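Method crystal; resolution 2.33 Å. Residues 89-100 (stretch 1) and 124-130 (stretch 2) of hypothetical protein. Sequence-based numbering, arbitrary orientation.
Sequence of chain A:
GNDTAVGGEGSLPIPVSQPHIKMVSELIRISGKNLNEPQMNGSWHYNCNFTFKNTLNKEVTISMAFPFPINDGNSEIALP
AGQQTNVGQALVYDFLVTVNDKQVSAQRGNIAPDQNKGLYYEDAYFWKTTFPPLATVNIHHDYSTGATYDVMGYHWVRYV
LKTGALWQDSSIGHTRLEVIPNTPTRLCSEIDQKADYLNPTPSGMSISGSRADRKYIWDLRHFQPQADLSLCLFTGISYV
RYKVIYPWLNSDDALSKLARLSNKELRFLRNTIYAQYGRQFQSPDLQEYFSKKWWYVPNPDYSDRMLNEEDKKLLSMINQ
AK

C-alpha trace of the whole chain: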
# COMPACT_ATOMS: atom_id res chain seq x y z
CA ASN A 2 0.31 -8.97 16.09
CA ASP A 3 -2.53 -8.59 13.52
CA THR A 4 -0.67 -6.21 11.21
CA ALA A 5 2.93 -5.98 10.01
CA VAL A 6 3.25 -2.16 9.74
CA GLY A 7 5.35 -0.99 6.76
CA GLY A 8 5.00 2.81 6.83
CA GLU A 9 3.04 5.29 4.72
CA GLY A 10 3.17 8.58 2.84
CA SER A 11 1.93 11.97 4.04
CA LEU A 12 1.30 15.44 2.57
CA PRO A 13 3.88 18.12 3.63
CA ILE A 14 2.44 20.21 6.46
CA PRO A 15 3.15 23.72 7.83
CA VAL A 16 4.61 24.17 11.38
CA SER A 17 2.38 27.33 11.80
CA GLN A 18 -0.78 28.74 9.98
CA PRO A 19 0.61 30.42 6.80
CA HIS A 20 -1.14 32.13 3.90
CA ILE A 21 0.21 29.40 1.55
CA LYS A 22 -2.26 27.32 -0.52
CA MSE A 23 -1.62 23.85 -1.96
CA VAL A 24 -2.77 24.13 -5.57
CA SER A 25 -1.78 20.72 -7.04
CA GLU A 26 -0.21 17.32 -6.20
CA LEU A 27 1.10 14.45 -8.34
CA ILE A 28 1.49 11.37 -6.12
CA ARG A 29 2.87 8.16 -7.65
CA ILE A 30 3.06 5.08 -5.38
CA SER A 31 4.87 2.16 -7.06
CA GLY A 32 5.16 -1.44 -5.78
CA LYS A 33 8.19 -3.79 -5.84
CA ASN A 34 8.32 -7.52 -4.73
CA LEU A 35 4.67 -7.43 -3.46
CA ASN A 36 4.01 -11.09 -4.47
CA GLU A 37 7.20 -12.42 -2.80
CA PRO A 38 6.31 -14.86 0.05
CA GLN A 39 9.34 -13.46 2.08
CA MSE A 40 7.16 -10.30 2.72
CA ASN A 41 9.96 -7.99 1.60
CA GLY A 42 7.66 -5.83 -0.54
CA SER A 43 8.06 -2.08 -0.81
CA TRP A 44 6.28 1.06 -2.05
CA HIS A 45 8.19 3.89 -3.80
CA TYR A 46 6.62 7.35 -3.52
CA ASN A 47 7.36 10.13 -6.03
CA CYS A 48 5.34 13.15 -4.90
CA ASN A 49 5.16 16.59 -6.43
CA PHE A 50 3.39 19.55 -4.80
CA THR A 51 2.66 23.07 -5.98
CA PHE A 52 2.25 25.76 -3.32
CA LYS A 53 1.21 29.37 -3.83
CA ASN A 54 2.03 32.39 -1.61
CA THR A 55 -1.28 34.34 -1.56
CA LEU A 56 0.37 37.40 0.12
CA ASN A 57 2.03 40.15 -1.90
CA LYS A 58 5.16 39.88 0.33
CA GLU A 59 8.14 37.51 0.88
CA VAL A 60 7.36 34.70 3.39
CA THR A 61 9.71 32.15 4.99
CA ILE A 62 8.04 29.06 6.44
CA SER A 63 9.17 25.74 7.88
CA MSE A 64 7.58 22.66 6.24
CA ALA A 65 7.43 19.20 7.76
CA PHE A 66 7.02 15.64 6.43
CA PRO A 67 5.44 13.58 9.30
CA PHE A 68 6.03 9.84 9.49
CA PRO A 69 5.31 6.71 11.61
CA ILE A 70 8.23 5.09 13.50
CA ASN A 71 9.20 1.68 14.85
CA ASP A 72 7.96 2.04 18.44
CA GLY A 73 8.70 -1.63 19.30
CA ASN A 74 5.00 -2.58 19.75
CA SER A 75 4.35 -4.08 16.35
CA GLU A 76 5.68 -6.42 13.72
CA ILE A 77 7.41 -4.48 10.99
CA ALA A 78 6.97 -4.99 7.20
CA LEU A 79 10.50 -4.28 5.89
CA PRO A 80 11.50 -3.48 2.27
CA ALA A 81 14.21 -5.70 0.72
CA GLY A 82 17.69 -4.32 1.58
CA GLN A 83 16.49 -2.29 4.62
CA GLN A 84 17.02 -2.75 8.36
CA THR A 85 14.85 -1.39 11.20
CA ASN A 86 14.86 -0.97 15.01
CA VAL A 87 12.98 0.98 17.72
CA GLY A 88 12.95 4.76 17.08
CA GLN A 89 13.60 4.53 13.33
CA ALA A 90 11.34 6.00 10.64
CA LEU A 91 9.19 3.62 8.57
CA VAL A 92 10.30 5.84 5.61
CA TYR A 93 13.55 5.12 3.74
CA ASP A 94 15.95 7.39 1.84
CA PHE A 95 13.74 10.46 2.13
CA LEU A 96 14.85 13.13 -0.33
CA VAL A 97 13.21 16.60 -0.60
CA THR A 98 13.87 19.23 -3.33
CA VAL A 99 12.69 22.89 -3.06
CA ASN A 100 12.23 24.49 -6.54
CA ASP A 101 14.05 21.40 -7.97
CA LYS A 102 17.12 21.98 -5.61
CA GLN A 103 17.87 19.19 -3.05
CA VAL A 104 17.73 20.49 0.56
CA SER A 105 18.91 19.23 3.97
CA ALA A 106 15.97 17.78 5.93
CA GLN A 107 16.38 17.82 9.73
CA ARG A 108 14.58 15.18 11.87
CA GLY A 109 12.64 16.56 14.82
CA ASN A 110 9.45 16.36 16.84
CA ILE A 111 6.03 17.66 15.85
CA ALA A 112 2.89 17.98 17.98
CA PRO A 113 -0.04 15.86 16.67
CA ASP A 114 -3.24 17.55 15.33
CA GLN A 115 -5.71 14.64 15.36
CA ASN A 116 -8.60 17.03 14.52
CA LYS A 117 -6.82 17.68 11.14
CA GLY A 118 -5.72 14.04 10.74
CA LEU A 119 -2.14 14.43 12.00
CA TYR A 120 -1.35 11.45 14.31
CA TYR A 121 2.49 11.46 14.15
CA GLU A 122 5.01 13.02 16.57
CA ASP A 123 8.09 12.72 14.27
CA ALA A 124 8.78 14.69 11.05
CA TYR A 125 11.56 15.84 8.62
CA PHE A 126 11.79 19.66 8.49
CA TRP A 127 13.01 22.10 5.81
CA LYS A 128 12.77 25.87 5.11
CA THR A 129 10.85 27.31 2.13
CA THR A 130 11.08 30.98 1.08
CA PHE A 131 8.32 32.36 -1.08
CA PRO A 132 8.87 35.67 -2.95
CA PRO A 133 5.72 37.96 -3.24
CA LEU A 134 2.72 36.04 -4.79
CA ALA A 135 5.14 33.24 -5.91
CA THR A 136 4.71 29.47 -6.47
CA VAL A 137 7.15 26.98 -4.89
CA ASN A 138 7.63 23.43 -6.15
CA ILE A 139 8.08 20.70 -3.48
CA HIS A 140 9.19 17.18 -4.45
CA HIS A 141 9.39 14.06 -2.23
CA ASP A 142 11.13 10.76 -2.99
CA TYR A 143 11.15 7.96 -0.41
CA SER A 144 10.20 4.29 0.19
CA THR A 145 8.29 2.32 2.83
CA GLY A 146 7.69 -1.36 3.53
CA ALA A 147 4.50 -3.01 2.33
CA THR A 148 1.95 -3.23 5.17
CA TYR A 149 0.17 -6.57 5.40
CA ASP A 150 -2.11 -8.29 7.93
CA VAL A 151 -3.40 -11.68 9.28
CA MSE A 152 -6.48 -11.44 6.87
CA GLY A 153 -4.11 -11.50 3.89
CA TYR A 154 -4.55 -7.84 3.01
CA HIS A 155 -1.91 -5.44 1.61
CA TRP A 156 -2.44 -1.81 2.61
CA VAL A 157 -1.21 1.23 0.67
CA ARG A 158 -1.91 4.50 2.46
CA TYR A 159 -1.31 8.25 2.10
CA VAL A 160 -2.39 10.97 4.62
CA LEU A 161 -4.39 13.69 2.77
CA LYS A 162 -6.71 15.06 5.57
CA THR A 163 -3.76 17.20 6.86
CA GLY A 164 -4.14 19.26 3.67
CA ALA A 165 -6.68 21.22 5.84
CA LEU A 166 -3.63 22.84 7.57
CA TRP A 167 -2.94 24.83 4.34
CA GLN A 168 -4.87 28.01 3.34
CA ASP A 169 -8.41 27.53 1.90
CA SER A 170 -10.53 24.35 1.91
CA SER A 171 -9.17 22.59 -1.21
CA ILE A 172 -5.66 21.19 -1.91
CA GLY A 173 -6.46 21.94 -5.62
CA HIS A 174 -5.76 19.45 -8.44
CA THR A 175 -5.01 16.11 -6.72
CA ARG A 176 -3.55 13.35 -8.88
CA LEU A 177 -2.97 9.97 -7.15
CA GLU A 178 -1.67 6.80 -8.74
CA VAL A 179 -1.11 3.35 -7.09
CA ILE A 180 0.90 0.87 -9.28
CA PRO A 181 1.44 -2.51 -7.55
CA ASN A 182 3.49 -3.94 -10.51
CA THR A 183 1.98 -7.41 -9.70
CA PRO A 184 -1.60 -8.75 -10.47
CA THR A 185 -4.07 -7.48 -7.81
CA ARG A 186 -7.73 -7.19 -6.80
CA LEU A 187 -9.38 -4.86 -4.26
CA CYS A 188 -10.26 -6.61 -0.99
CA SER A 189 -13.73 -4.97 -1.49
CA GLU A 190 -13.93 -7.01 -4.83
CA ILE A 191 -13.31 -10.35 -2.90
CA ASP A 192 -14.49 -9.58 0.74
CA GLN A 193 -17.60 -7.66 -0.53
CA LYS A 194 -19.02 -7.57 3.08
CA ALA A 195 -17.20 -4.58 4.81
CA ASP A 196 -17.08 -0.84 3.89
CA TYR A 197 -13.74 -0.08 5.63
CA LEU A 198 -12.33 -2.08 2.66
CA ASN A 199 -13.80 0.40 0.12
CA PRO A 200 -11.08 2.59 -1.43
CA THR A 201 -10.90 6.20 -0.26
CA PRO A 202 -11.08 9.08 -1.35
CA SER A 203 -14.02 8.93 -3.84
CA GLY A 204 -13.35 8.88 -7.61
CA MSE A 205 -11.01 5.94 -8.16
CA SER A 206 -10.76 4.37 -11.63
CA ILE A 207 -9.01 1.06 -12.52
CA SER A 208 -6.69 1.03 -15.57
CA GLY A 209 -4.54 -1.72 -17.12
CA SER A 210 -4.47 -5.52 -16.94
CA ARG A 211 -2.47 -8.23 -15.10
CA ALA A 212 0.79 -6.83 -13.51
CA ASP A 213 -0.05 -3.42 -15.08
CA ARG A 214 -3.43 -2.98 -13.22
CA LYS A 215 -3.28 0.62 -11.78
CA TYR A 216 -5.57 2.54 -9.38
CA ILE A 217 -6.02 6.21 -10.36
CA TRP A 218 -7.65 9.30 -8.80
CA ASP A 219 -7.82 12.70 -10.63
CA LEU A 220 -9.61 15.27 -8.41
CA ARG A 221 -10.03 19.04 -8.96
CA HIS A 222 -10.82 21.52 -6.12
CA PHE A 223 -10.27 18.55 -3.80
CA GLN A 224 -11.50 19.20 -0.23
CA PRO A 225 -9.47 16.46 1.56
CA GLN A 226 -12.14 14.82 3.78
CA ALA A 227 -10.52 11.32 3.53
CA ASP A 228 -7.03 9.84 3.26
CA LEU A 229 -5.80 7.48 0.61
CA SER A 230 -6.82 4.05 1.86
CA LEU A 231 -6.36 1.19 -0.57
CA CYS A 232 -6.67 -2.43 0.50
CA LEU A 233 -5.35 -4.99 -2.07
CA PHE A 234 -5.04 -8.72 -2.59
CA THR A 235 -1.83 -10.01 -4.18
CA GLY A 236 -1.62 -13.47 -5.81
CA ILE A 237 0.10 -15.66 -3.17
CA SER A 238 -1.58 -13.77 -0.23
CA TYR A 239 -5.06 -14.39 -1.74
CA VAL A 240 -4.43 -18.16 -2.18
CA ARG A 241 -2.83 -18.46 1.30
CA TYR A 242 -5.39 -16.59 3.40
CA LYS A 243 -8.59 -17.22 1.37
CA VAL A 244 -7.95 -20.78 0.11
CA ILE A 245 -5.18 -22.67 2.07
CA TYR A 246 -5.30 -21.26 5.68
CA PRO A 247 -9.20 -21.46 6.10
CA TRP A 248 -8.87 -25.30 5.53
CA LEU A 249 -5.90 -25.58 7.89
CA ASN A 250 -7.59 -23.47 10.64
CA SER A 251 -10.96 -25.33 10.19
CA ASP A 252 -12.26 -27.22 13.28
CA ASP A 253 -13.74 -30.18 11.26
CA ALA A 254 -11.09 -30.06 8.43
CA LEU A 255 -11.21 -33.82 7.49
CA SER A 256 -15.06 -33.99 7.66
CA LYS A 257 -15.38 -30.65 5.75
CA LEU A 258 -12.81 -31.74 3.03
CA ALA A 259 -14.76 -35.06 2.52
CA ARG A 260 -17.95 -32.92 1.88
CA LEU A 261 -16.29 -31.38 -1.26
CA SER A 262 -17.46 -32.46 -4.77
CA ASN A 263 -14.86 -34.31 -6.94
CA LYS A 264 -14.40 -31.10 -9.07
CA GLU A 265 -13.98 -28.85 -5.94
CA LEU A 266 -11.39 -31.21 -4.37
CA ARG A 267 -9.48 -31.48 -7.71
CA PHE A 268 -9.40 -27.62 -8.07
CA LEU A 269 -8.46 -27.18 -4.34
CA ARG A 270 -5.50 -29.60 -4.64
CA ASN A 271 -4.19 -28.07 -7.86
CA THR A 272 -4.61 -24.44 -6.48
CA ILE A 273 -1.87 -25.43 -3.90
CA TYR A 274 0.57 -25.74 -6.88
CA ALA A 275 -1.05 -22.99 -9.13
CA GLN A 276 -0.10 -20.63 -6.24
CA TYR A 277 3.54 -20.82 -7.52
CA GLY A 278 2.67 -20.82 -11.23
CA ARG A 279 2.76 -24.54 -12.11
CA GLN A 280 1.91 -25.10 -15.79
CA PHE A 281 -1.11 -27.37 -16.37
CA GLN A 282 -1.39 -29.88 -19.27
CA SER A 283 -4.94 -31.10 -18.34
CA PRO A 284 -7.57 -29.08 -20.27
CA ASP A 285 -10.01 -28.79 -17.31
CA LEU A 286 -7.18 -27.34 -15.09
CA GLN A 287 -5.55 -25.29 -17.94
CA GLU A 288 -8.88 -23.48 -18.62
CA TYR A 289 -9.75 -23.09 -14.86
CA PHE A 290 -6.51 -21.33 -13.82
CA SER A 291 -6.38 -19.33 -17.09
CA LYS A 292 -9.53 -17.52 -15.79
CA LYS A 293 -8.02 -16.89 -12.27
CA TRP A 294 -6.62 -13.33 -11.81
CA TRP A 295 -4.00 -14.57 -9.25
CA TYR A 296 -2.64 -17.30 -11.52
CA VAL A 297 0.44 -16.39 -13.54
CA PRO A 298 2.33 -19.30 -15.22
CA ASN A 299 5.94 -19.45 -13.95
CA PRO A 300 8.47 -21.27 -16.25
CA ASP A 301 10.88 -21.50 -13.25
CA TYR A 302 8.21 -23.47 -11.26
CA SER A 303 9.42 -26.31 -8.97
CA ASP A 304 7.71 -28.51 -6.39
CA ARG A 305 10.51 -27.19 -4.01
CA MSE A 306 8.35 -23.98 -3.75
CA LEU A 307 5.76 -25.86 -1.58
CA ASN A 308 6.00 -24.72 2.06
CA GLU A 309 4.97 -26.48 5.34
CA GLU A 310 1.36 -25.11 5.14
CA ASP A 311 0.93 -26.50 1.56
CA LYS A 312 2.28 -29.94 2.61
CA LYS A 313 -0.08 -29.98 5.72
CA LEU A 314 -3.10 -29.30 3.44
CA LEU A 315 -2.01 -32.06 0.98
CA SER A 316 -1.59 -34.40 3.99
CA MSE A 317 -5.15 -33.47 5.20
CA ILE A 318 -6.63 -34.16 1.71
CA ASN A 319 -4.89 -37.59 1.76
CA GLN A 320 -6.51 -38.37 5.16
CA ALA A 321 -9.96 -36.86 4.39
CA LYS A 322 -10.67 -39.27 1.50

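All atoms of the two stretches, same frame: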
# COMPACT_ATOMS: atom_id res chain seq x y z
N GLN A 89 13.36 4.23 14.74
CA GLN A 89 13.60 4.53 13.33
C GLN A 89 12.32 4.75 12.55
O GLN A 89 11.29 4.11 12.82
CB GLN A 89 14.41 3.41 12.68
CG GLN A 89 15.89 3.73 12.69
CD GLN A 89 16.62 2.45 12.78
OE1 GLN A 89 16.95 1.99 13.87
NE2 GLN A 89 16.81 1.82 11.64
N ALA A 90 12.42 5.65 11.54
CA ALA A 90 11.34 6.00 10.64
C ALA A 90 10.95 4.80 9.78
O ALA A 90 11.81 4.00 9.41
CB ALA A 90 11.77 7.15 9.74
N LEU A 91 9.66 4.70 9.45
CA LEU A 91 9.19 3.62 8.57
C LEU A 91 9.11 4.18 7.13
O LEU A 91 8.28 3.78 6.32
CB LEU A 91 7.86 3.03 9.08
CG LEU A 91 7.90 2.33 10.48
CD1 LEU A 91 6.54 1.81 10.86
CD2 LEU A 91 8.87 1.19 10.52
N VAL A 92 10.05 5.10 6.84
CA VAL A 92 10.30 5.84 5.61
C VAL A 92 11.80 5.67 5.34
O VAL A 92 12.61 5.75 6.26
CB VAL A 92 9.84 7.34 5.74
CG1 VAL A 92 10.47 8.24 4.68
CG2 VAL A 92 8.33 7.45 5.68
N TYR A 93 12.17 5.39 4.09
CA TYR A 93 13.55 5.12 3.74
C TYR A 93 14.01 6.03 2.65
O TYR A 93 13.30 6.21 1.65
CB TYR A 93 13.69 3.64 3.30
CG TYR A 93 13.17 2.69 4.35
CD1 TYR A 93 13.94 2.38 5.47
CD2 TYR A 93 11.88 2.18 4.28
CE1 TYR A 93 13.45 1.56 6.47
CE2 TYR A 93 11.37 1.38 5.30
CZ TYR A 93 12.17 1.06 6.39
OH TYR A 93 11.69 0.27 7.40
N ASP A 94 15.23 6.56 2.81
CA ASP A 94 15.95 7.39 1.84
C ASP A 94 15.10 8.57 1.39
O ASP A 94 14.91 8.80 0.19
CB ASP A 94 16.45 6.55 0.64
CG ASP A 94 17.24 5.32 1.06
OD1 ASP A 94 18.28 5.48 1.75
OD2 ASP A 94 16.82 4.19 0.71
N PHE A 95 14.53 9.27 2.36
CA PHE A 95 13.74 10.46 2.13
C PHE A 95 14.62 11.55 1.55
O PHE A 95 15.65 11.90 2.13
CB PHE A 95 13.09 10.94 3.43
CG PHE A 95 12.27 12.19 3.25
CD1 PHE A 95 10.96 12.12 2.76
CD2 PHE A 95 12.79 13.45 3.57
CE1 PHE A 95 10.19 13.28 2.58
CE2 PHE A 95 12.01 14.60 3.41
CZ PHE A 95 10.72 14.51 2.92
N LEU A 96 14.21 12.05 0.38
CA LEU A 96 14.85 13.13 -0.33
C LEU A 96 13.79 14.19 -0.65
O LEU A 96 12.75 13.84 -1.21
CB LEU A 96 15.52 12.64 -1.63
CG LEU A 96 16.62 11.59 -1.54
CD1 LEU A 96 16.98 11.10 -2.92
CD2 LEU A 96 17.86 12.11 -0.79
N VAL A 97 14.07 15.46 -0.31
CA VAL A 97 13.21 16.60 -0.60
C VAL A 97 14.00 17.64 -1.40
O VAL A 97 15.17 17.92 -1.10
CB VAL A 97 12.51 17.21 0.66
CG1 VAL A 97 13.50 17.52 1.79
CG2 VAL A 97 11.66 18.44 0.31
N THR A 98 13.36 18.16 -2.47
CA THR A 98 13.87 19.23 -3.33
C THR A 98 12.90 20.42 -3.24
O THR A 98 11.67 20.23 -3.27
CB THR A 98 14.11 18.79 -4.79
OG1 THR A 98 12.86 18.65 -5.47
CG2 THR A 98 14.93 17.51 -4.91
N VAL A 99 13.44 21.63 -3.10
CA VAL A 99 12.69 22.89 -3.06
C VAL A 99 13.05 23.61 -4.34
O VAL A 99 14.24 23.88 -4.56
CB VAL A 99 12.99 23.74 -1.79
CG1 VAL A 99 12.26 25.08 -1.83
CG2 VAL A 99 12.65 22.98 -0.52
N ASN A 100 12.05 23.85 -5.22
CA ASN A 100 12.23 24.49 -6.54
C ASN A 100 13.33 23.75 -7.33
O ASN A 100 14.28 24.35 -7.87
CB ASN A 100 12.52 26.00 -6.40
CG ASN A 100 11.30 26.85 -6.17
OD1 ASN A 100 10.17 26.45 -6.41
ND2 ASN A 100 11.51 28.09 -5.75
N ALA A 124 8.82 14.11 12.40
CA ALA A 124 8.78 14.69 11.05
C ALA A 124 10.17 15.11 10.60
O ALA A 124 11.06 15.27 11.43
CB ALA A 124 7.84 15.89 11.02
N TYR A 125 10.37 15.27 9.27
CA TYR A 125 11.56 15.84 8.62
C TYR A 125 11.21 17.27 8.29
O TYR A 125 10.14 17.51 7.74
CB TYR A 125 11.99 15.06 7.37
CG TYR A 125 12.44 13.64 7.65
CD1 TYR A 125 13.40 13.36 8.61
CD2 TYR A 125 11.93 12.58 6.91
CE1 TYR A 125 13.81 12.05 8.86
CE2 TYR A 125 12.33 11.26 7.16
CZ TYR A 125 13.28 11.01 8.13
OH TYR A 125 13.65 9.71 8.40
N PHE A 126 12.05 18.23 8.67
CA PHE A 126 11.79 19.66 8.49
C PHE A 126 12.73 20.30 7.48
O PHE A 126 13.90 19.92 7.38
CB PHE A 126 11.91 20.41 9.83
CG PHE A 126 10.90 20.04 10.89
CD1 PHE A 126 11.08 18.92 11.71
CD2 PHE A 126 9.79 20.85 11.13
CE1 PHE A 126 10.14 18.58 12.68
CE2 PHE A 126 8.86 20.52 12.13
CZ PHE A 126 9.05 19.39 12.90
N TRP A 127 12.23 21.32 6.77
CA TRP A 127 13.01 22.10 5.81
C TRP A 127 12.40 23.52 5.68
O TRP A 127 11.21 23.71 5.94
CB TRP A 127 13.09 21.38 4.44
CG TRP A 127 11.77 21.24 3.72
CD1 TRP A 127 11.27 22.07 2.77
CD2 TRP A 127 10.84 20.15 3.83
NE1 TRP A 127 10.04 21.62 2.35
CE2 TRP A 127 9.77 20.43 2.96
CE3 TRP A 127 10.80 18.98 4.61
CZ2 TRP A 127 8.65 19.58 2.85
CZ3 TRP A 127 9.70 18.15 4.50
CH2 TRP A 127 8.64 18.46 3.63
N LYS A 128 13.23 24.50 5.29
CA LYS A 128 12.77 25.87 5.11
C LYS A 128 12.36 26.08 3.67
O LYS A 128 12.91 25.45 2.77
CB LYS A 128 13.83 26.91 5.51
CG LYS A 128 14.24 26.88 6.98
CD LYS A 128 13.22 27.54 7.93
CE LYS A 128 13.45 27.13 9.37
NZ LYS A 128 14.83 27.47 9.85
N THR A 129 11.35 26.94 3.46
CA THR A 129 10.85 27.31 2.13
C THR A 129 10.59 28.82 2.13
O THR A 129 9.82 29.32 2.95
CB THR A 129 9.60 26.50 1.72
OG1 THR A 129 8.49 26.93 2.49
CG2 THR A 129 9.77 25.00 1.87
N THR A 130 11.26 29.54 1.23
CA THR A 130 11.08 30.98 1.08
C THR A 130 10.24 31.21 -0.16
O THR A 130 10.52 30.68 -1.24
CB THR A 130 12.43 31.75 1.06
OG1 THR A 130 13.14 31.47 2.27
CG2 THR A 130 12.24 33.26 0.96

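Two strands running nearly parallel, 9° between their directions and 8.8 Å apart at closest approach, meet here mainly through side chains; no hydrogen bond crosses between them. The spacing fits a face-to-face packing, and alternation sets its rule: Phe95, Val97 and Val99 point toward the other strand while Thr98 points away, and opposite them Tyr125 and Trp127 point inward while Phe126 points away.

The three inward aromatics take three different chi1 wells. Tyr125, chi1 m, sends its ring back toward Ala90 and Val92, so that its OH lies 3.4 Å from Ala90 CB and its CE2 4.3 Å from Val92 CG1, the valine sitting at the ring edge. Phe95, chi1 t, lays its ring beside that of Tyr125: the planes differ by 26°, but with centroids 5.1 Å apart the rings are slid and barely overlap, touching at Phe95 CD2 and Tyr125 CD2, 3.6 Å. Phe95 CZ also lies 4.1 Å from Trp127 CZ3.

Trp127, chi1 p and chi2 95°, offers a face to Val97. With chi1 p, Val97 sets CG2 4.0 Å from the centroid of the indole five-membered ring, 17° off its normal, a CH-pi contact. Val99, chi1 t, brings its CG2 to 3.7 Å from Trp127 CD1 and 4.3 Å from Thr129 CG2.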